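Local coordinates for N-acetylglucosamine 2-epimerase (Xylella fastidiosa, PDB 3GT5), which probably catalyses the isomerisation or epimerisation of a sugar, as in the N-acylglucosamine 2-epimerase family, at residues 96-101 against 105-110; 157-162 against 239-244; 170-175 against 247-252; 218-223 against 229-234. All blocks are in the same frame, centred on the assembly; numbering follows the deposited sequence. Where two conformers were deposited one is given.

Contact 1 of 4, residues 96-101 against 105-110; sequences YAWTLC and VEDDTN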
# COMPACT_ATOMS: atom_id res chain seq x y z
N TYR A 96 -2.48 -4.43 18.35
CA TYR A 96 -1.23 -3.74 18.08
C TYR A 96 -1.44 -2.27 18.24
O TYR A 96 -2.39 -1.75 17.68
CB TYR A 96 -0.75 -4.01 16.63
CG TYR A 96 -0.28 -5.41 16.41
CD1 TYR A 96 1.08 -5.73 16.46
CD2 TYR A 96 -1.19 -6.45 16.13
CE1 TYR A 96 1.51 -7.01 16.27
CE2 TYR A 96 -0.79 -7.71 15.94
CZ TYR A 96 0.57 -8.03 16.00
OH TYR A 96 0.98 -9.32 15.82
N ALA A 97 -0.54 -1.61 18.95
CA ALA A 97 -0.62 -0.16 19.11
C ALA A 97 -0.53 0.51 17.75
O ALA A 97 0.38 0.21 16.98
CB ALA A 97 0.50 0.35 20.03
N TRP A 98 -1.47 1.42 17.47
CA TRP A 98 -1.48 2.22 16.25
C TRP A 98 -0.34 3.25 16.23
O TRP A 98 0.38 3.39 15.23
CB TRP A 98 -2.87 2.88 16.12
CG TRP A 98 -3.16 3.62 14.86
CD1 TRP A 98 -3.53 4.93 14.76
CD2 TRP A 98 -3.20 3.11 13.51
NE1 TRP A 98 -3.75 5.28 13.47
CE2 TRP A 98 -3.57 4.18 12.67
CE3 TRP A 98 -2.97 1.84 12.93
CZ2 TRP A 98 -3.71 4.03 11.29
CZ3 TRP A 98 -3.11 1.71 11.54
CH2 TRP A 98 -3.48 2.79 10.74
N THR A 99 -0.20 4.00 17.32
CA THR A 99 0.91 4.94 17.48
C THR A 99 1.53 4.84 18.89
O THR A 99 0.87 4.46 19.88
CB THR A 99 0.44 6.38 17.23
OG1 THR A 99 -0.61 6.66 18.14
CG2 THR A 99 -0.09 6.61 15.80
N LEU A 100 2.83 5.13 18.95
CA LEU A 100 3.61 5.08 20.17
C LEU A 100 4.33 6.40 20.28
O LEU A 100 4.63 7.05 19.28
CB LEU A 100 4.63 3.95 20.15
CG LEU A 100 4.18 2.51 19.90
CD1 LEU A 100 5.29 1.66 19.30
CD2 LEU A 100 3.69 1.91 21.20
N CYS A 101 4.60 6.79 21.52
CA CYS A 101 5.46 7.92 21.76
C CYS A 101 6.42 7.52 22.88
O CYS A 101 6.00 7.18 23.99
CB CYS A 101 4.68 9.17 22.11
SG CYS A 101 5.85 10.52 22.36
N VAL A 105 2.36 3.55 24.57
CA VAL A 105 1.21 3.54 23.66
C VAL A 105 0.50 4.89 23.69
O VAL A 105 0.10 5.38 24.76
CB VAL A 105 0.24 2.42 24.03
CG1 VAL A 105 -0.94 2.36 23.06
CG2 VAL A 105 0.98 1.10 24.10
N GLU A 106 0.36 5.51 22.53
CA GLU A 106 -0.36 6.76 22.39
C GLU A 106 -1.78 6.52 21.90
O GLU A 106 -2.72 7.13 22.41
CB GLU A 106 0.38 7.73 21.46
CG GLU A 106 -0.48 8.87 20.95
CD GLU A 106 0.22 9.68 19.87
OE1 GLU A 106 1.06 10.53 20.23
OE2 GLU A 106 -0.09 9.49 18.67
N ASP A 107 -1.95 5.69 20.88
CA ASP A 107 -3.28 5.36 20.37
C ASP A 107 -3.34 3.85 20.28
O ASP A 107 -2.60 3.24 19.53
CB ASP A 107 -3.53 6.03 19.02
CG ASP A 107 -4.91 5.79 18.49
OD1 ASP A 107 -5.66 4.99 19.12
OD2 ASP A 107 -5.23 6.42 17.46
N ASP A 108 -4.22 3.24 21.08
CA ASP A 108 -4.34 1.79 21.13
C ASP A 108 -5.54 1.27 20.32
O ASP A 108 -5.91 0.12 20.47
CB ASP A 108 -4.47 1.30 22.59
CG ASP A 108 -5.76 1.78 23.27
OD1 ASP A 108 -6.59 2.48 22.64
OD2 ASP A 108 -5.95 1.44 24.46
N THR A 109 -6.11 2.13 19.48
CA THR A 109 -7.20 1.73 18.57
C THR A 109 -6.76 0.60 17.68
O THR A 109 -5.66 0.65 17.12
CB THR A 109 -7.65 2.88 17.70
OG1 THR A 109 -8.04 3.98 18.52
CG2 THR A 109 -8.85 2.45 16.80
N ASN A 110 -7.61 -0.42 17.57
CA ASN A 110 -7.36 -1.60 16.75
C ASN A 110 -7.89 -1.43 15.33
O ASN A 110 -9.06 -1.55 15.07
CB ASN A 110 -7.96 -2.85 17.42
CG ASN A 110 -7.15 -3.31 18.61
OD1 ASN A 110 -5.96 -3.52 18.49
ND2 ASN A 110 -7.80 -3.49 19.78
O HOH W 1 -3.79 -0.57 15.53
O HOH W 2 -4.67 -4.57 16.36
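T99 holds OG1 between its own backbone N and carbonyl carbon (chi1 58°), and E106 sends CG anti to its backbone N (chi1 163°); these torsions bring T99 OG1 and E106 OE2 together. The hydroxyl donates to that oxygen at 2.9 Å, on the anti side of the carboxylate; H48 NE2 is a second partner of the same oxygen. T99 OG1 also rests against D107 CB.

The backbones pair antiparallel, strand 99-101 against strand 104-111 of the five-stranded sheet, with the register slipping by one residue. T99 O accepts from both E106 N, at 2.9 Å, and D107 N, at 3.2 Å. In return D107 O takes W98 N at 3.0 Å and, weakly, T99 N. Each pairing of two residues against one is a classic beta bulge. D107 OD1 accepts T109 N in an Asx turn and T109 OG1 at its syn lone pair.

W98 CD1 lies 3.5 Å from D107 OD2, ring and carboxylate planes 78° apart, and H50 and F240 meet the W98 ring edge-to-face. The A97 methyl packs on V105 CG1 at 3.9 Å, and one water bridges Y96 O to T109 O at 2.8 and 2.7 Å.

Two backbone donors on T99 O, and a carboxylate shared between T99 and H48, imply a hairpin fixed by polar bonds at its bulge, with the E106 charge probably steadied by both partners.

Contact 2 of 4, residues 157-162 against 239-244; sequences KDEADA and LFRPWG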
# COMPACT_ATOMS: atom_id res chain seq x y z
N LYS A 157 -14.50 -5.77 8.99
CA LYS A 157 -14.84 -4.52 9.67
C LYS A 157 -13.58 -3.69 9.88
O LYS A 157 -12.47 -4.22 9.84
CB LYS A 157 -15.50 -4.83 11.01
CG LYS A 157 -16.74 -5.70 10.83
CD LYS A 157 -17.55 -5.87 12.11
CE LYS A 157 -16.75 -6.54 13.20
NZ LYS A 157 -17.66 -7.22 14.17
N ASP A 158 -13.74 -2.40 10.13
CA ASP A 158 -12.56 -1.52 10.09
C ASP A 158 -11.85 -1.23 11.41
O ASP A 158 -10.63 -1.21 11.47
CB ASP A 158 -12.94 -0.21 9.46
CG ASP A 158 -11.90 0.26 8.48
OD1 ASP A 158 -11.13 1.18 8.86
OD2 ASP A 158 -11.88 -0.28 7.34
N GLU A 159 -12.60 -0.90 12.46
CA GLU A 159 -11.99 -0.21 13.58
C GLU A 159 -12.70 -0.58 14.89
O GLU A 159 -13.90 -0.47 14.95
CB GLU A 159 -12.06 1.31 13.39
CG GLU A 159 -11.41 2.11 14.53
CD GLU A 159 -11.78 3.58 14.53
OE1 GLU A 159 -11.94 4.15 13.43
OE2 GLU A 159 -11.85 4.16 15.65
N ALA A 160 -11.93 -0.99 15.90
CA ALA A 160 -12.44 -1.35 17.21
C ALA A 160 -11.55 -0.72 18.29
O ALA A 160 -10.34 -0.45 18.08
CB ALA A 160 -12.54 -2.89 17.35
N ASP A 161 -12.15 -0.45 19.43
CA ASP A 161 -11.40 -0.02 20.56
C ASP A 161 -10.58 -1.16 21.16
O ASP A 161 -10.60 -2.28 20.69
CB ASP A 161 -12.32 0.67 21.60
CG ASP A 161 -13.24 -0.29 22.39
OD1 ASP A 161 -13.12 -1.53 22.36
OD2 ASP A 161 -14.12 0.27 23.11
N ALA A 162 -9.86 -0.87 22.24
CA ALA A 162 -8.99 -1.88 22.89
C ALA A 162 -9.73 -3.09 23.54
O ALA A 162 -9.14 -4.14 23.73
CB ALA A 162 -8.04 -1.19 23.88
N LEU A 239 -5.62 11.31 6.02
CA LEU A 239 -4.53 10.51 5.40
C LEU A 239 -4.97 9.12 4.95
O LEU A 239 -4.56 8.66 3.88
CB LEU A 239 -3.34 10.39 6.39
CG LEU A 239 -2.05 9.67 5.94
CD1 LEU A 239 -1.51 10.21 4.62
CD2 LEU A 239 -0.94 9.74 7.04
N PHE A 240 -5.81 8.46 5.74
CA PHE A 240 -6.26 7.10 5.41
C PHE A 240 -7.66 7.02 4.86
O PHE A 240 -8.01 6.02 4.21
CB PHE A 240 -6.13 6.19 6.64
CG PHE A 240 -4.71 6.08 7.15
CD1 PHE A 240 -3.78 5.29 6.49
CD2 PHE A 240 -4.30 6.81 8.24
CE1 PHE A 240 -2.44 5.21 6.95
CE2 PHE A 240 -2.95 6.71 8.70
CZ PHE A 240 -2.05 5.90 8.05
N ARG A 241 -8.47 8.05 5.11
CA ARG A 241 -9.89 8.07 4.76
C ARG A 241 -10.25 9.41 4.10
O ARG A 241 -11.10 10.15 4.59
CB ARG A 241 -10.77 7.87 6.01
CG ARG A 241 -10.65 6.46 6.63
CD ARG A 241 -11.61 6.31 7.78
NE ARG A 241 -11.30 5.12 8.57
CZ ARG A 241 -11.92 4.76 9.69
NH1 ARG A 241 -12.95 5.47 10.19
NH2 ARG A 241 -11.54 3.64 10.31
N PRO A 242 -9.62 9.69 2.94
CA PRO A 242 -9.88 10.94 2.23
C PRO A 242 -11.27 10.92 1.60
O PRO A 242 -11.86 9.86 1.44
CB PRO A 242 -8.79 10.94 1.14
CG PRO A 242 -8.51 9.54 0.87
CD PRO A 242 -8.69 8.82 2.20
N TRP A 243 -11.78 12.08 1.22
CA TRP A 243 -13.07 12.10 0.52
C TRP A 243 -12.88 12.05 -1.00
O TRP A 243 -11.99 12.72 -1.54
CB TRP A 243 -13.88 13.36 0.87
CG TRP A 243 -15.29 13.29 0.26
CD1 TRP A 243 -16.39 12.71 0.84
CD2 TRP A 243 -15.73 13.80 -1.01
NE1 TRP A 243 -17.47 12.79 -0.01
CE2 TRP A 243 -17.10 13.46 -1.14
CE3 TRP A 243 -15.09 14.48 -2.07
CZ2 TRP A 243 -17.85 13.82 -2.26
CZ3 TRP A 243 -15.84 14.83 -3.19
CH2 TRP A 243 -17.19 14.49 -3.30
N GLY A 244 -13.75 11.32 -1.69
CA GLY A 244 -13.80 11.31 -3.17
C GLY A 244 -13.31 9.98 -3.72
O GLY A 244 -12.75 9.17 -2.95
O HOH W 3 -9.47 3.09 7.63
O HOH W 4 -14.44 4.26 12.49
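R241 reaches two acidic residues of strand 155-160 through a single nitrogen, and the salt bridges carry the direct contact. NH2 lies 2.9 Å from D158 OD1 and 3.2 Å from E159 OE1; as hydrogen bonds both are weak, with N-H...acceptor angles of 123° and 133°. R241 runs extended from CG to NE, which carries its guanidinium across to the strand from the loop before helix 247-263. D158 comes to meet it from the opposite direction, whereas the E159 side chain crosses it at about a right angle. The D158 carboxylate plane is turned 76° from the guanidinium.

Water-mediated bonds complete the pairing. One water accepts from R241 NE at 2.9 Å and donates to D158 OD1 at 2.8 Å. A second accepts from R241 NH1 at 3.0 Å and donates to E159 OE1 at 2.7 Å. Both waters sit in the guanidinium plane at its edge, so each acid is tied to the arginine directly and through solvent.

Van der Waals contact is slight: E159 CB lies at the guanidinium edge, 3.9 Å from R241 NH2. Outside the two segments, Y169 forms a cation-pi pair with R241, and Y231 OH is hydrogen-bonded to R241 NH1.

The chemistry is that of a charge network in which one arginine faces two carboxylates. Its positive charge should offset much of their mutual repulsion, and the paired waters probably offset the poor angles of the direct bonds while linking the sheet to the distant loop.

Contact 3 of 4, residues 170-175 against 247-252; sequences RGQNAN and PGHQTE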
# COMPACT_ATOMS: atom_id res chain seq x y z
N ARG A 170 -17.50 1.19 7.64
CA ARG A 170 -16.95 0.13 6.82
C ARG A 170 -16.16 0.81 5.68
O ARG A 170 -16.65 1.78 5.03
CB ARG A 170 -18.07 -0.73 6.27
CG ARG A 170 -18.91 -1.43 7.36
CD ARG A 170 -18.13 -2.46 8.10
NE ARG A 170 -18.98 -3.05 9.16
CZ ARG A 170 -19.05 -2.64 10.41
NH1 ARG A 170 -18.27 -1.66 10.89
NH2 ARG A 170 -19.89 -3.28 11.23
N GLY A 171 -14.98 0.26 5.37
CA GLY A 171 -14.01 0.91 4.51
C GLY A 171 -13.42 -0.03 3.51
O GLY A 171 -13.10 -1.19 3.87
N GLN A 172 -13.25 0.43 2.27
CA GLN A 172 -12.65 -0.42 1.24
C GLN A 172 -11.13 -0.54 1.49
O GLN A 172 -10.53 -1.59 1.12
CB GLN A 172 -12.97 0.06 -0.20
CG GLN A 172 -12.10 1.21 -0.73
CD GLN A 172 -10.76 0.70 -1.25
OE1 GLN A 172 -10.73 -0.37 -1.85
NE2 GLN A 172 -9.69 1.47 -1.07
N ASN A 173 -10.50 0.50 2.05
CA ASN A 173 -9.03 0.61 2.08
C ASN A 173 -8.36 -0.49 2.90
O ASN A 173 -7.40 -1.13 2.42
CB ASN A 173 -8.64 2.00 2.61
CG ASN A 173 -7.27 2.46 2.16
OD1 ASN A 173 -6.54 1.76 1.50
ND2 ASN A 173 -6.94 3.68 2.49
N ALA A 174 -8.87 -0.78 4.09
CA ALA A 174 -8.32 -1.88 4.88
C ALA A 174 -8.51 -3.24 4.16
O ALA A 174 -7.63 -4.10 4.21
CB ALA A 174 -8.89 -1.90 6.31
N ASN A 175 -9.64 -3.43 3.46
CA ASN A 175 -9.91 -4.65 2.72
C ASN A 175 -9.00 -4.81 1.52
O ASN A 175 -8.57 -5.91 1.17
CB ASN A 175 -11.40 -4.70 2.38
CG ASN A 175 -12.22 -5.11 3.58
OD1 ASN A 175 -12.24 -6.29 3.92
ND2 ASN A 175 -12.87 -4.13 4.26
N PRO A 247 -8.33 7.68 -7.69
CA PRO A 247 -7.83 6.93 -8.83
C PRO A 247 -6.71 5.93 -8.48
O PRO A 247 -6.62 4.86 -9.09
CB PRO A 247 -7.26 8.04 -9.77
CG PRO A 247 -7.23 9.26 -8.98
CD PRO A 247 -8.30 9.14 -7.97
N GLY A 248 -5.87 6.30 -7.54
CA GLY A 248 -4.78 5.46 -7.07
C GLY A 248 -5.27 4.14 -6.52
O GLY A 248 -4.59 3.14 -6.62
N HIS A 249 -6.44 4.17 -5.91
CA HIS A 249 -7.03 2.90 -5.41
C HIS A 249 -7.66 2.07 -6.51
O HIS A 249 -7.68 0.83 -6.39
CB HIS A 249 -7.97 3.15 -4.21
CG HIS A 249 -7.27 3.51 -2.94
ND1 HIS A 249 -7.90 4.15 -1.89
CD2 HIS A 249 -5.97 3.37 -2.57
CE1 HIS A 249 -7.04 4.33 -0.90
NE2 HIS A 249 -5.86 3.87 -1.29
N GLN A 250 -8.12 2.71 -7.58
CA GLN A 250 -8.69 1.98 -8.70
C GLN A 250 -7.55 1.21 -9.39
O GLN A 250 -7.71 0.04 -9.77
CB GLN A 250 -9.43 2.89 -9.69
CG GLN A 250 -10.30 3.94 -9.04
CD GLN A 250 -11.32 3.37 -8.09
OE1 GLN A 250 -12.01 2.40 -8.43
NE2 GLN A 250 -11.49 4.01 -6.93
N THR A 251 -6.43 1.91 -9.61
CA THR A 251 -5.28 1.29 -10.27
C THR A 251 -4.61 0.26 -9.37
O THR A 251 -4.17 -0.79 -9.85
CB THR A 251 -4.30 2.31 -10.82
OG1 THR A 251 -3.68 3.04 -9.74
CG2 THR A 251 -5.07 3.27 -11.81
N GLU A 252 -4.55 0.54 -8.08
CA GLU A 252 -4.02 -0.44 -7.12
C GLU A 252 -4.85 -1.71 -7.16
O GLU A 252 -4.29 -2.81 -7.12
CB GLU A 252 -4.01 0.15 -5.72
CG GLU A 252 -3.37 -0.72 -4.65
CD GLU A 252 -2.95 0.04 -3.39
OE1 GLU A 252 -3.19 1.29 -3.23
OE2 GLU A 252 -2.38 -0.60 -2.48
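The imidazole of H249 meets two side-chain amides: Q172 crosses it obliquely, N173 at about a right angle. The N173 amide plane is inclined 57° to the ring, and its ND2 lies 3.5 Å from H249 CE1, while N173 OD1 is 3.6 Å from H249 NE2. The Q172 amide is inclined 45°, with NE2 3.3 Å from H249 ND1. The ring of W310 also meets the imidazole.

Torsions explain the reach of Q172: CG lies between the backbone N and the carbonyl carbon (chi1 81°), and a bend at chi2 brings NE2 up to the histidine. The contact joins the first turns of two helices, 172-189 and 247-263, in the buried interior of what is, for this family, an alpha-barrel built of helical hairpins.

E219 links the polar ends: OE1 accepts from Q172 NE2, and OE2 is hydrogen-bonded to H249 ND1. Q172 OE1 is held by W253 NE1, which with the E219 bond should fix the Q172 amide. N173 ND2 is hydrogen-bonded to F240 O. At the start of helix 172-189, N175 ND2 turns back to donate to G171 O at 3.0 Å, with that oxygen lying in the plane of the N175 amide.

Contact 4 of 4, residues 218-223 against 229-234; sequences WEHYDM and WDYNRD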
# COMPACT_ATOMS: atom_id res chain seq x y z
N TRP A 218 -15.71 3.20 -4.35
CA TRP A 218 -15.81 4.28 -3.37
C TRP A 218 -15.18 3.82 -2.05
O TRP A 218 -15.12 2.60 -1.78
CB TRP A 218 -17.30 4.63 -3.19
CG TRP A 218 -17.56 5.81 -2.33
CD1 TRP A 218 -18.02 5.79 -1.05
CD2 TRP A 218 -17.40 7.20 -2.67
NE1 TRP A 218 -18.15 7.06 -0.56
CE2 TRP A 218 -17.78 7.95 -1.53
CE3 TRP A 218 -16.98 7.89 -3.83
CZ2 TRP A 218 -17.73 9.35 -1.50
CZ3 TRP A 218 -16.95 9.29 -3.82
CH2 TRP A 218 -17.33 10.00 -2.66
N GLU A 219 -14.69 4.74 -1.23
CA GLU A 219 -13.93 4.38 -0.04
C GLU A 219 -14.78 3.99 1.16
O GLU A 219 -14.39 3.10 1.92
CB GLU A 219 -13.04 5.52 0.42
CG GLU A 219 -11.97 5.94 -0.57
CD GLU A 219 -10.91 4.90 -0.79
OE1 GLU A 219 -10.46 4.23 0.17
OE2 GLU A 219 -10.52 4.70 -1.98
N HIS A 220 -15.91 4.68 1.34
CA HIS A 220 -16.62 4.69 2.63
C HIS A 220 -18.03 4.14 2.57
O HIS A 220 -18.77 4.42 1.66
CB HIS A 220 -16.72 6.12 3.14
CG HIS A 220 -15.43 6.84 3.07
ND1 HIS A 220 -14.29 6.36 3.68
CD2 HIS A 220 -15.07 7.99 2.45
CE1 HIS A 220 -13.29 7.21 3.48
NE2 HIS A 220 -13.74 8.20 2.73
N TYR A 221 -18.38 3.32 3.55
CA TYR A 221 -19.66 2.65 3.58
C TYR A 221 -20.26 2.62 5.00
O TYR A 221 -19.59 2.84 6.00
CB TYR A 221 -19.54 1.20 3.06
CG TYR A 221 -18.91 1.10 1.71
CD1 TYR A 221 -19.68 1.02 0.54
CD2 TYR A 221 -17.52 1.11 1.59
CE1 TYR A 221 -19.06 0.95 -0.73
CE2 TYR A 221 -16.90 1.04 0.34
CZ TYR A 221 -17.68 0.96 -0.82
OH TYR A 221 -17.09 0.90 -2.08
N ASP A 222 -21.57 2.36 5.06
CA ASP A 222 -22.23 2.18 6.33
C ASP A 222 -22.12 0.71 6.77
O ASP A 222 -21.52 -0.10 6.06
CB ASP A 222 -23.70 2.68 6.27
CG ASP A 222 -24.62 1.87 5.33
OD1 ASP A 222 -24.37 0.71 4.96
OD2 ASP A 222 -25.69 2.44 4.98
N MET A 223 -22.76 0.38 7.89
CA MET A 223 -22.67 -0.98 8.44
C MET A 223 -23.29 -2.08 7.55
O MET A 223 -22.99 -3.28 7.72
CB MET A 223 -23.34 -0.98 9.84
CG MET A 223 -24.87 -0.96 9.85
SD MET A 223 -25.48 -0.97 11.58
CE MET A 223 -24.93 -2.59 12.11
N TRP A 229 -21.80 8.54 1.09
CA TRP A 229 -21.27 9.58 0.21
C TRP A 229 -20.68 10.79 0.96
O TRP A 229 -19.99 11.58 0.34
CB TRP A 229 -22.38 10.05 -0.73
CG TRP A 229 -22.90 9.03 -1.65
CD1 TRP A 229 -24.12 8.39 -1.55
CD2 TRP A 229 -22.28 8.52 -2.81
NE1 TRP A 229 -24.28 7.53 -2.59
CE2 TRP A 229 -23.17 7.59 -3.39
CE3 TRP A 229 -21.04 8.75 -3.43
CZ2 TRP A 229 -22.86 6.89 -4.55
CZ3 TRP A 229 -20.73 8.06 -4.60
CH2 TRP A 229 -21.64 7.15 -5.15
N ASP A 230 -21.01 10.96 2.24
CA ASP A 230 -20.66 12.14 3.01
C ASP A 230 -19.50 11.96 4.01
O ASP A 230 -19.07 12.93 4.66
CB ASP A 230 -21.89 12.61 3.80
CG ASP A 230 -22.92 13.30 2.92
OD1 ASP A 230 -22.59 13.76 1.81
OD2 ASP A 230 -24.07 13.42 3.40
N TYR A 231 -19.03 10.73 4.19
CA TYR A 231 -17.99 10.50 5.19
C TYR A 231 -16.74 11.30 4.85
O TYR A 231 -16.19 11.18 3.76
CB TYR A 231 -17.65 9.00 5.29
CG TYR A 231 -16.74 8.68 6.44
CD1 TYR A 231 -17.24 8.35 7.69
CD2 TYR A 231 -15.36 8.78 6.30
CE1 TYR A 231 -16.39 8.11 8.78
CE2 TYR A 231 -14.53 8.51 7.34
CZ TYR A 231 -15.03 8.20 8.59
OH TYR A 231 -14.14 7.97 9.63
N ASN A 232 -16.28 12.09 5.81
CA ASN A 232 -15.11 12.98 5.71
C ASN A 232 -15.23 14.04 4.62
O ASN A 232 -14.23 14.56 4.14
CB ASN A 232 -13.78 12.22 5.62
CG ASN A 232 -13.25 11.81 6.95
OD1 ASN A 232 -13.75 12.27 8.00
ND2 ASN A 232 -12.21 10.93 6.95
N ARG A 233 -16.47 14.39 4.25
CA ARG A 233 -16.64 15.48 3.30
C ARG A 233 -16.01 16.76 3.89
O ARG A 233 -15.40 17.55 3.15
CB ARG A 233 -18.11 15.67 2.94
CG ARG A 233 -18.32 16.41 1.71
CD ARG A 233 -19.81 16.60 1.48
NE ARG A 233 -20.51 15.46 0.86
CZ ARG A 233 -20.59 15.24 -0.46
NH1 ARG A 233 -19.95 16.01 -1.32
NH2 ARG A 233 -21.31 14.24 -0.92
N ASP A 234 -16.11 16.94 5.22
CA ASP A 234 -15.50 18.09 5.89
C ASP A 234 -14.07 17.89 6.40
O ASP A 234 -13.48 18.82 6.94
CB ASP A 234 -16.42 18.61 6.98
CG ASP A 234 -17.35 19.71 6.46
OD1 ASP A 234 -16.90 20.57 5.65
OD2 ASP A 234 -18.49 19.77 6.90
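W218 and W229 meet edge to face, the six-membered ring of W229 presenting its edge to the face of W218 with centroids 4.8 Å apart and planes at 54°. Different first torsions bring them together: W218 has CG anti to its backbone N (chi1 -174°), while W229 keeps CG beside its own (chi1 -63°), which brings its six-membered ring to the W218 face although its CB starts away. W229 CE3 sits over the centre of the W218 ring, and W229 CZ3 lies 3.8 Å from W218 CE3.

The second pair reverses the pattern, with CG beside the backbone N in H220 and anti to it in Y231. Y231 CD2 stands 3.6 Å above the centre of the imidazole, whose opposite face is covered by E219 CB. The two CB atoms of H220 and Y231 also touch, at 3.7 Å.

The loop after strand 220-221 thus turns back to lay W229 and Y231 over W218 and H220. Y231 opens the corner of a type II turn from D230 to R233, braced by R233 gripping D230 OD1 with NE and NH2.

No hydrogen bond crosses between the segments, so their mutual hold is aromatic and van der Waals. H220 is bonded at both nitrogens, by Y169 OH and P242 O, which would fix its ring.

How the contacts relate
From the N terminus, contact 1 closes a short hairpin before any other contact opens. Its second strand, 104-111, neighbours strand 155-160, where contact 2 begins, and N110 bonds to A160 there. Contacts 2 and 3 then alternate: 157-162 and 170-175 precede 239-244 and 247-252, so these two long loops cross. Contact 4, a local closure of 218-223 on 229-234, falls within both. It is bonded to contact 3 through strands 170-171 and 220-221 and through E219 to H249, and to contact 2 through N232 and W229. Together, contacts 2 to 4 tie the five-stranded sheet, the two-stranded sheet and the starts of helices 172-189 and 247-263.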